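Local structure of glycoside hydrolase family 81 (Clostridium thermocellum, 6FOP) at residues W232-T240 and V666-S674; Y547-V555 and S571-L579. The protein probably hydrolyses beta-1,3-glucans such as laminarin, as a family 81 glycoside hydrolase of the Clostridium thermocellum cellulosome. All coordinates share one frame; numbering follows the deposited sequence. Where two conformers were deposited one is given.

Contact 1: W232-T240 and V666-S674; sequences WSYNETEST and VTADTPLYS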
loop_
_atom_site.group_PDB
_atom_site.type_symbol
_atom_site.label_atom_id
_atom_site.label_comp_id
_atom_site.label_asym_id
_atom_site.label_seq_id
_atom_site.Cartn_x
_atom_site.Cartn_y
_atom_site.Cartn_z
ATOM N N TRP A 232 -3.115 -7.028 -13.609
ATOM C CA TRP A 232 -2.225 -5.968 -14.093
ATOM C C TRP A 232 -1.400 -6.424 -15.277
ATOM O O TRP A 232 -1.176 -7.623 -15.471
ATOM C CB TRP A 232 -1.293 -5.458 -12.986
ATOM C CG TRP A 232 -0.481 -6.501 -12.349
ATOM C CD1 TRP A 232 0.740 -6.980 -12.779
ATOM C CD2 TRP A 232 -0.792 -7.223 -11.159
ATOM N NE1 TRP A 232 1.183 -7.935 -11.927
ATOM C CE2 TRP A 232 0.273 -8.114 -10.922
ATOM C CE3 TRP A 232 -1.873 -7.196 -10.256
ATOM C CZ2 TRP A 232 0.280 -8.988 -9.837
ATOM C CZ3 TRP A 232 -1.845 -8.042 -9.184
ATOM C CH2 TRP A 232 -0.781 -8.933 -8.984
ATOM N N SER A 233 -0.928 -5.435 -16.037
ATOM C CA SER A 233 -0.054 -5.686 -17.171
ATOM C C SER A 233 0.932 -4.542 -17.367
ATOM O O SER A 233 0.510 -3.382 -17.455
ATOM C CB SER A 233 -0.904 -5.886 -18.433
ATOM O OG SER A 233 -0.064 -6.084 -19.556
ATOM N N TYR A 234 2.222 -4.863 -17.427
ATOM C CA TYR A 234 3.266 -3.917 -17.791
ATOM C C TYR A 234 3.492 -4.073 -19.283
ATOM O O TYR A 234 3.783 -5.186 -19.763
ATOM C CB TYR A 234 4.552 -4.244 -17.037
ATOM C CG TYR A 234 5.800 -3.525 -17.514
ATOM C CD1 TYR A 234 5.848 -2.138 -17.644
ATOM C CD2 TYR A 234 6.942 -4.250 -17.849
ATOM C CE1 TYR A 234 7.022 -1.486 -18.051
ATOM C CE2 TYR A 234 8.105 -3.625 -18.249
ATOM C CZ TYR A 234 8.141 -2.254 -18.377
ATOM O OH TYR A 234 9.345 -1.675 -18.762
ATOM N N ASN A 235 3.367 -2.973 -20.011
ATOM C CA ASN A 235 3.691 -2.916 -21.432
ATOM C C ASN A 235 5.054 -2.290 -21.599
ATOM O O ASN A 235 5.218 -1.086 -21.459
ATOM C CB ASN A 235 2.636 -2.117 -22.185
ATOM C CG ASN A 235 2.824 -2.188 -23.678
ATOM O OD1 ASN A 235 3.951 -2.210 -24.166
ATOM N ND2 ASN A 235 1.730 -2.210 -24.423
ATOM N N GLU A 236 6.037 -3.135 -21.879
ATOM C CA GLU A 236 7.422 -2.672 -21.942
ATOM C C GLU A 236 7.669 -1.688 -23.076
ATOM O O GLU A 236 8.459 -0.752 -22.922
ATOM C CB GLU A 236 8.393 -3.838 -22.049
ATOM C CG GLU A 236 9.867 -3.423 -21.882
ATOM C CD GLU A 236 10.781 -4.600 -21.982
ATOM O OE1 GLU A 236 10.282 -5.741 -22.040
ATOM O OE2 GLU A 236 12.002 -4.412 -22.035
ATOM N N THR A 237 7.017 -1.914 -24.205
ATOM C CA THR A 237 7.136 -1.053 -25.355
ATOM C C THR A 237 6.615 0.348 -25.051
ATOM O O THR A 237 7.289 1.332 -25.349
ATOM C CB THR A 237 6.405 -1.667 -26.566
ATOM O OG1 THR A 237 6.986 -2.953 -26.860
ATOM C CG2 THR A 237 6.511 -0.759 -27.783
ATOM N N GLU A 238 5.462 0.422 -24.378
ATOM C CA GLU A 238 4.793 1.703 -24.088
ATOM C C GLU A 238 5.149 2.324 -22.734
ATOM O O GLU A 238 4.763 3.457 -22.456
ATOM C CB GLU A 238 3.264 1.536 -24.249
ATOM C CG GLU A 238 2.887 1.192 -25.692
ATOM C CD GLU A 238 1.397 1.293 -26.038
ATOM O OE1 GLU A 238 0.574 1.789 -25.235
ATOM O OE2 GLU A 238 1.052 0.871 -27.161
ATOM N N SER A 239 5.881 1.591 -21.893
ATOM C CA SER A 239 6.216 2.045 -20.544
ATOM C C SER A 239 4.969 2.417 -19.737
ATOM O O SER A 239 4.939 3.428 -19.055
ATOM C CB SER A 239 7.248 3.193 -20.572
ATOM O OG SER A 239 7.929 3.300 -19.329
ATOM N N THR A 240 3.968 1.545 -19.792
ATOM C CA THR A 240 2.705 1.754 -19.070
ATOM C C THR A 240 2.394 0.568 -18.173
ATOM O O THR A 240 2.841 -0.551 -18.412
ATOM C CB THR A 240 1.505 1.944 -20.006
ATOM O OG1 THR A 240 1.392 0.798 -20.865
ATOM C CG2 THR A 240 1.651 3.197 -20.808
ATOM N N VAL A 666 9.437 12.043 -20.465
ATOM C CA VAL A 666 10.061 11.120 -21.421
ATOM C C VAL A 666 10.051 9.721 -20.841
ATOM O O VAL A 666 10.503 9.522 -19.705
ATOM C CB VAL A 666 11.541 11.479 -21.672
ATOM C CG1 VAL A 666 12.170 10.573 -22.741
ATOM C CG2 VAL A 666 11.688 12.908 -22.068
ATOM N N THR A 667 9.630 8.742 -21.641
ATOM C CA THR A 667 9.689 7.342 -21.247
ATOM C C THR A 667 10.572 6.541 -22.196
ATOM O O THR A 667 11.033 7.063 -23.214
ATOM C CB THR A 667 8.286 6.748 -21.115
ATOM O OG1 THR A 667 7.582 6.916 -22.350
ATOM C CG2 THR A 667 7.514 7.452 -19.991
ATOM N N ALA A 668 10.768 5.269 -21.874
ATOM C CA ALA A 668 11.637 4.391 -22.651
ATOM C C ALA A 668 11.097 2.986 -22.655
ATOM O O ALA A 668 10.375 2.577 -21.725
ATOM C CB ALA A 668 13.065 4.397 -22.106
ATOM N N ASP A 669 11.502 2.232 -23.676
ATOM C CA ASP A 669 11.065 0.847 -23.882
ATOM C C ASP A 669 11.925 -0.204 -23.156
ATOM O O ASP A 669 12.289 -1.250 -23.708
ATOM C CB ASP A 669 10.922 0.532 -25.375
ATOM C CG ASP A 669 12.231 0.586 -26.149
ATOM O OD1 ASP A 669 13.291 0.946 -25.579
ATOM O OD2 ASP A 669 12.154 0.302 -27.362
ATOM N N THR A 670 12.242 0.082 -21.895
ATOM C CA THR A 670 13.045 -0.810 -21.063
ATOM C C THR A 670 12.660 -0.593 -19.598
ATOM O O THR A 670 12.156 0.469 -19.267
ATOM C CB THR A 670 14.562 -0.569 -21.328
ATOM O OG1 THR A 670 15.312 -1.723 -20.986
ATOM C CG2 THR A 670 15.069 0.650 -20.587
ATOM N N PRO A 671 12.923 -1.584 -18.708
ATOM C CA PRO A 671 12.438 -1.385 -17.329
ATOM C C PRO A 671 13.355 -0.537 -16.453
ATOM O O PRO A 671 12.866 0.097 -15.534
ATOM C CB PRO A 671 12.338 -2.793 -16.749
ATOM C CG PRO A 671 12.861 -3.721 -17.772
ATOM C CD PRO A 671 13.150 -2.998 -19.044
ATOM N N LEU A 672 14.670 -0.522 -16.710
ATOM C CA LEU A 672 15.619 0.139 -15.806
ATOM C C LEU A 672 16.243 1.316 -16.547
ATOM O O LEU A 672 17.162 1.161 -17.346
ATOM C CB LEU A 672 16.659 -0.842 -15.297
ATOM C CG LEU A 672 16.129 -2.129 -14.647
ATOM C CD1 LEU A 672 17.306 -3.012 -14.212
ATOM C CD2 LEU A 672 15.203 -1.834 -13.497
ATOM N N TYR A 673 15.709 2.497 -16.289
ATOM C CA TYR A 673 16.188 3.729 -16.884
ATOM C C TYR A 673 15.781 4.904 -16.012
ATOM O O TYR A 673 14.935 4.768 -15.130
ATOM C CB TYR A 673 15.652 3.932 -18.301
ATOM C CG TYR A 673 14.164 4.242 -18.379
ATOM C CD1 TYR A 673 13.212 3.221 -18.363
ATOM C CD2 TYR A 673 13.726 5.546 -18.525
ATOM C CE1 TYR A 673 11.848 3.516 -18.457
ATOM C CE2 TYR A 673 12.387 5.856 -18.628
ATOM C CZ TYR A 673 11.448 4.843 -18.619
ATOM O OH TYR A 673 10.127 5.202 -18.764
ATOM N N SER A 674 16.394 6.050 -16.277
ATOM C CA SER A 674 15.885 7.350 -15.810
ATOM C C SER A 674 16.426 8.448 -16.716
ATOM O O SER A 674 17.529 8.311 -17.296
ATOM C CB SER A 674 16.197 7.643 -14.335
ATOM O OG SER A 674 15.447 6.809 -13.464
HETATM O O HOH W 1 8.994 0.410 -20.317
HETATM O O HOH W 2 14.503 -3.569 -22.835
HETATM O O HOH W 3 4.710 6.116 -21.703
#

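Contact 2: Y547-V555 and S571-L579; sequences YGHNYASMV and SEKHGINFL. With NI (nickel (II) ion), chain B.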
loop_
_atom_site.group_PDB
_atom_site.type_symbol
_atom_site.label_atom_id
_atom_site.label_comp_id
_atom_site.label_asym_id
_atom_site.label_seq_id
_atom_site.Cartn_x
_atom_site.Cartn_y
_atom_site.Cartn_z
ATOM N N TYR A 547 -7.277 21.584 7.016
ATOM C CA TYR A 547 -6.068 20.861 7.377
ATOM C C TYR A 547 -4.904 21.830 7.180
ATOM O O TYR A 547 -4.788 22.488 6.148
ATOM C CB TYR A 547 -5.941 19.591 6.532
ATOM C CG TYR A 547 -4.697 18.779 6.798
ATOM C CD1 TYR A 547 -4.515 18.157 8.005
ATOM C CD2 TYR A 547 -3.717 18.624 5.829
ATOM C CE1 TYR A 547 -3.397 17.392 8.262
ATOM C CE2 TYR A 547 -2.577 17.873 6.073
ATOM C CZ TYR A 547 -2.424 17.258 7.281
ATOM O OH TYR A 547 -1.315 16.533 7.578
ATOM N N GLY A 548 -4.049 21.921 8.183
ATOM C CA GLY A 548 -3.043 22.982 8.238
ATOM C C GLY A 548 -1.682 22.718 7.611
ATOM O O GLY A 548 -0.705 23.373 7.974
ATOM N N HIS A 549 -1.598 21.786 6.679
ATOM C CA HIS A 549 -0.323 21.340 6.122
ATOM C C HIS A 549 -0.505 20.966 4.661
ATOM O O HIS A 549 -1.615 20.612 4.242
ATOM C CB HIS A 549 0.203 20.131 6.930
ATOM C CG HIS A 549 0.207 20.347 8.409
ATOM N ND1 HIS A 549 1.270 20.936 9.062
ATOM C CD2 HIS A 549 -0.754 20.168 9.346
ATOM C CE1 HIS A 549 0.983 21.067 10.343
ATOM N NE2 HIS A 549 -0.243 20.612 10.542
ATOM N N ASN A 550 0.610 20.923 3.928
ATOM C CA ASN A 550 0.684 20.472 2.545
ATOM C C ASN A 550 1.121 19.005 2.390
ATOM O O ASN A 550 1.386 18.546 1.287
ATOM C CB ASN A 550 1.560 21.410 1.705
ATOM C CG ASN A 550 3.045 21.354 2.070
ATOM O OD1 ASN A 550 3.551 20.392 2.656
ATOM N ND2 ASN A 550 3.737 22.457 1.783
ATOM N N TYR A 551 1.146 18.297 3.515
ATOM C CA TYR A 551 1.720 16.970 3.648
ATOM C C TYR A 551 1.005 16.282 4.795
ATOM O O TYR A 551 0.750 16.921 5.810
ATOM C CB TYR A 551 3.207 17.115 3.976
ATOM C CG TYR A 551 3.883 15.882 4.561
ATOM C CD1 TYR A 551 3.949 14.680 3.826
ATOM C CD2 TYR A 551 4.434 15.903 5.825
ATOM C CE1 TYR A 551 4.565 13.561 4.349
ATOM C CE2 TYR A 551 5.048 14.790 6.353
ATOM C CZ TYR A 551 5.132 13.619 5.601
ATOM O OH TYR A 551 5.779 12.533 6.110
ATOM N N ALA A 552 0.684 15.004 4.602
ATOM C CA ALA A 552 0.222 14.133 5.683
ATOM C C ALA A 552 1.270 13.052 5.886
ATOM O O ALA A 552 1.633 12.350 4.939
ATOM C CB ALA A 552 -1.127 13.493 5.355
ATOM N N SER A 553 1.730 12.898 7.123
ATOM C CA SER A 553 2.713 11.858 7.453
ATOM C C SER A 553 2.106 10.491 7.733
ATOM O O SER A 553 2.794 9.485 7.552
ATOM C CB SER A 553 3.590 12.318 8.619
ATOM O OG SER A 553 2.817 12.796 9.689
ATOM N N MET A 554 0.849 10.459 8.195
ATOM C CA MET A 554 0.129 9.205 8.424
ATOM C C MET A 554 -1.252 9.243 7.811
ATOM O O MET A 554 -1.999 10.193 8.013
ATOM C CB MET A 554 0.045 8.860 9.911
ATOM C CG MET A 554 1.372 8.574 10.521
ATOM S SD MET A 554 1.433 7.875 12.168
ATOM C CE MET A 554 0.458 6.453 11.930
ATOM N N VAL A 555 -1.550 8.179 7.076
ATOM C CA VAL A 555 -2.850 7.974 6.457
ATOM C C VAL A 555 -3.521 6.773 7.105
ATOM O O VAL A 555 -2.936 5.682 7.157
ATOM C CB VAL A 555 -2.690 7.741 4.925
ATOM C CG1 VAL A 555 -4.028 7.363 4.261
ATOM C CG2 VAL A 555 -2.046 8.967 4.287
ATOM N N SER A 571 11.188 17.938 10.887
ATOM C CA SER A 571 12.074 17.319 9.903
ATOM C C SER A 571 11.899 15.800 9.858
ATOM O O SER A 571 11.820 15.213 8.764
ATOM C CB SER A 571 13.517 17.705 10.142
ATOM O OG SER A 571 14.342 17.082 9.185
ATOM N N GLU A 572 11.865 15.164 11.031
ATOM C CA GLU A 572 11.562 13.735 11.091
ATOM C C GLU A 572 10.158 13.422 10.537
ATOM O O GLU A 572 9.992 12.467 9.781
ATOM C CB GLU A 572 11.718 13.190 12.514
ATOM C CG GLU A 572 13.173 13.220 12.976
ATOM C CD GLU A 572 13.306 12.969 14.451
ATOM O OE1 GLU A 572 13.423 11.789 14.832
ATOM O OE2 GLU A 572 13.280 13.961 15.230
ATOM N N LYS A 573 9.166 14.254 10.868
ATOM C CA LYS A 573 7.826 13.989 10.392
ATOM C C LYS A 573 7.769 13.979 8.864
ATOM O O LYS A 573 7.115 13.114 8.272
ATOM C CB LYS A 573 6.822 14.994 10.954
ATOM C CG LYS A 573 6.630 14.893 12.456
ATOM C CD LYS A 573 5.553 15.831 12.965
ATOM C CE LYS A 573 5.521 15.828 14.481
ATOM N NZ LYS A 573 4.412 16.632 15.034
ATOM N N HIS A 574 8.453 14.920 8.219
ATOM C CA HIS A 574 8.535 14.959 6.753
ATOM C C HIS A 574 9.412 13.811 6.200
ATOM O O HIS A 574 9.051 13.163 5.207
ATOM C CB HIS A 574 9.070 16.330 6.319
ATOM C CG HIS A 574 8.020 17.392 6.307
ATOM N ND1 HIS A 574 7.625 18.030 5.162
ATOM C CD2 HIS A 574 7.235 17.872 7.291
ATOM C CE1 HIS A 574 6.661 18.877 5.437
ATOM N NE2 HIS A 574 6.412 18.806 6.724
ATOM N N GLY A 575 10.540 13.550 6.873
ATOM C CA GLY A 575 11.525 12.606 6.360
ATOM C C GLY A 575 11.078 11.155 6.327
ATOM O O GLY A 575 11.626 10.363 5.533
ATOM N N ILE A 576 10.117 10.765 7.184
ATOM C CA ILE A 576 9.679 9.373 7.161
ATOM C C ILE A 576 8.997 8.988 5.861
ATOM O O ILE A 576 8.805 7.805 5.639
ATOM C CB ILE A 576 8.764 8.972 8.347
ATOM C CG1 ILE A 576 7.428 9.758 8.358
ATOM C CG2 ILE A 576 9.498 9.094 9.688
ATOM C CD1 ILE A 576 6.254 8.914 8.795
ATOM N N ASN A 577 8.582 9.953 5.031
ATOM C CA ASN A 577 8.029 9.642 3.720
ATOM C C ASN A 577 8.997 9.845 2.576
ATOM O O ASN A 577 8.623 9.809 1.419
ATOM C CB ASN A 577 6.669 10.335 3.516
ATOM C CG ASN A 577 5.558 9.483 4.053
ATOM O OD1 ASN A 577 5.213 8.467 3.440
ATOM N ND2 ASN A 577 5.079 9.799 5.260
ATOM N N PHE A 578 10.257 10.100 2.938
ATOM C CA PHE A 578 11.336 10.102 1.957
ATOM C C PHE A 578 12.213 8.864 2.092
ATOM O O PHE A 578 12.564 8.235 1.078
ATOM C CB PHE A 578 12.230 11.351 2.095
ATOM C CG PHE A 578 11.490 12.679 2.171
ATOM C CD1 PHE A 578 10.241 12.878 1.612
ATOM C CD2 PHE A 578 12.089 13.756 2.800
ATOM C CE1 PHE A 578 9.601 14.097 1.728
ATOM C CE2 PHE A 578 11.451 14.977 2.929
ATOM C CZ PHE A 578 10.194 15.156 2.376
ATOM N N LEU A 579 12.605 8.523 3.318
ATOM C CA LEU A 579 13.608 7.472 3.495
ATOM C C LEU A 579 12.979 6.072 3.388
ATOM O O LEU A 579 11.803 5.866 3.761
ATOM C CB LEU A 579 14.377 7.688 4.795
ATOM C CG LEU A 579 13.713 7.290 6.103
ATOM C CD1 LEU A 579 13.867 5.787 6.392
ATOM C CD2 LEU A 579 14.325 8.104 7.240
HETATM NI NI NI B . 4.852 19.786 7.661
#

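Contact 1: W232-T240 and V666-S674
Y234 meets P671 with the end of its phenol: OH lies 3.4 Å from CA of P671. With CG anti to the backbone N (chi1 168°), the ring reaches from the end of strand 223-235 to the loop ahead of strand 673-678, and I521 and R517 of helix 514-534 also touch it. A water sits 2.6 Å from Y234 OH and within bonding distance of E236 O and A668 O, one carbonyl from each segment; its two protons cannot be assigned among the acceptors around it. S239 is the other tight point. Its CB packs 3.4 Å from A668 O, and its OG, already bonded to Y302 O, comes in the ring plane to the edge of Y673, 3.0 Å from Y673 OH. The methyl of A668 in turn sits over the centre of the Y673 ring, and A668 N gives that phenol a weak bond.

E236 is close-packed though partly exposed. D669 CA approaches E236 O at 3.2 Å, a CA-H...O contact with 141° at the hydrogen, while the D669 carboxylate turns to T697 N. The extended E236 chain crosses P671, placing OE2 3.5 Å from CD of P671, and a second water spans E236 OE2 and T670 OG1. The open side lies at T237 and E238, both exposed: a third water links E238 O to T667 OG1, and a methylpentanediol, probably a crystallisation additive, bonds T237 O.

The 236-239 turn connects a beta-hairpin closed by a G1 bulge, S239 and T240 both facing N235, whose OD1 takes E238 N in an Asx motif. No clear direct hydrogen bond or salt bridge joins the segments; polar groups meet largely through waters, so the interface probably depends on shape and hydration more than on charge.

Contact 2: Y547-V555 and S571-L579
Y551 and N577 share a short chain of bonds that runs on to K573. The phenol donates to K573 O at 2.6 Å, with 146° at the carbonyl oxygen and the acceptor at the ring edge, in plane. The same oxygen, Y551 OH, accepts from N577 ND2 at 2.9 Å, nearly straight (162°) and close to the amide plane. The tyrosine hydroxyl is therefore gripped as both donor and acceptor. K573 O gains a side-chain donor where the backbone N of N577 bonds instead to H574 O. A weak bond, 3.3 Å from N577 ND2 to S553 O, ties the same amide to the strand side, and N577 OD1 is taken by S494 OG. S553 OG turns to E563 O, while Y547 OH donates to Y551 O at 2.7 Å.

Beside this network, Y551 CD2 lies 3.6 Å above the centre of the H574 ring, the two planes inclined by 43°. H574 NE2 binds nickel at 2.1 Å, and its other nitrogen, ND1, is bonded to N598. H562, E601 and E605 complete the protein ligands. H549 ND1 bonds E605 OE2 and N550 N bonds E601 OE1, so the loop also touches the metal site through its second shell. Y551, fixed at its hydroxyl, sets its CD2 carbon over one face of the imidazole, which implies a nickel ligand restrained in rotation by carbon packing, metal and hydrogen bond together.

After the N-terminal sheets the chain reaches the hairpin of strands 223-235 and 240-251, whose tip forms one half of contact 1. It then runs through a region richer in helix than in strand, which includes the family 81 C-terminal domain, where contact 2 closes a short loop of 15 residues carrying strand 559-561. Only afterwards does 666-674 return to the hairpin and close contact 1 over 425 residues, so contact 2 is nested inside it. Their centres lie 30 Å apart and their nearest atoms about 15 Å, without touching. Contact 1 joins a three-stranded sheet to the four-stranded C-terminal one; contact 2 ties the loop leading into strand 554-556 to helix 570-575 and N577.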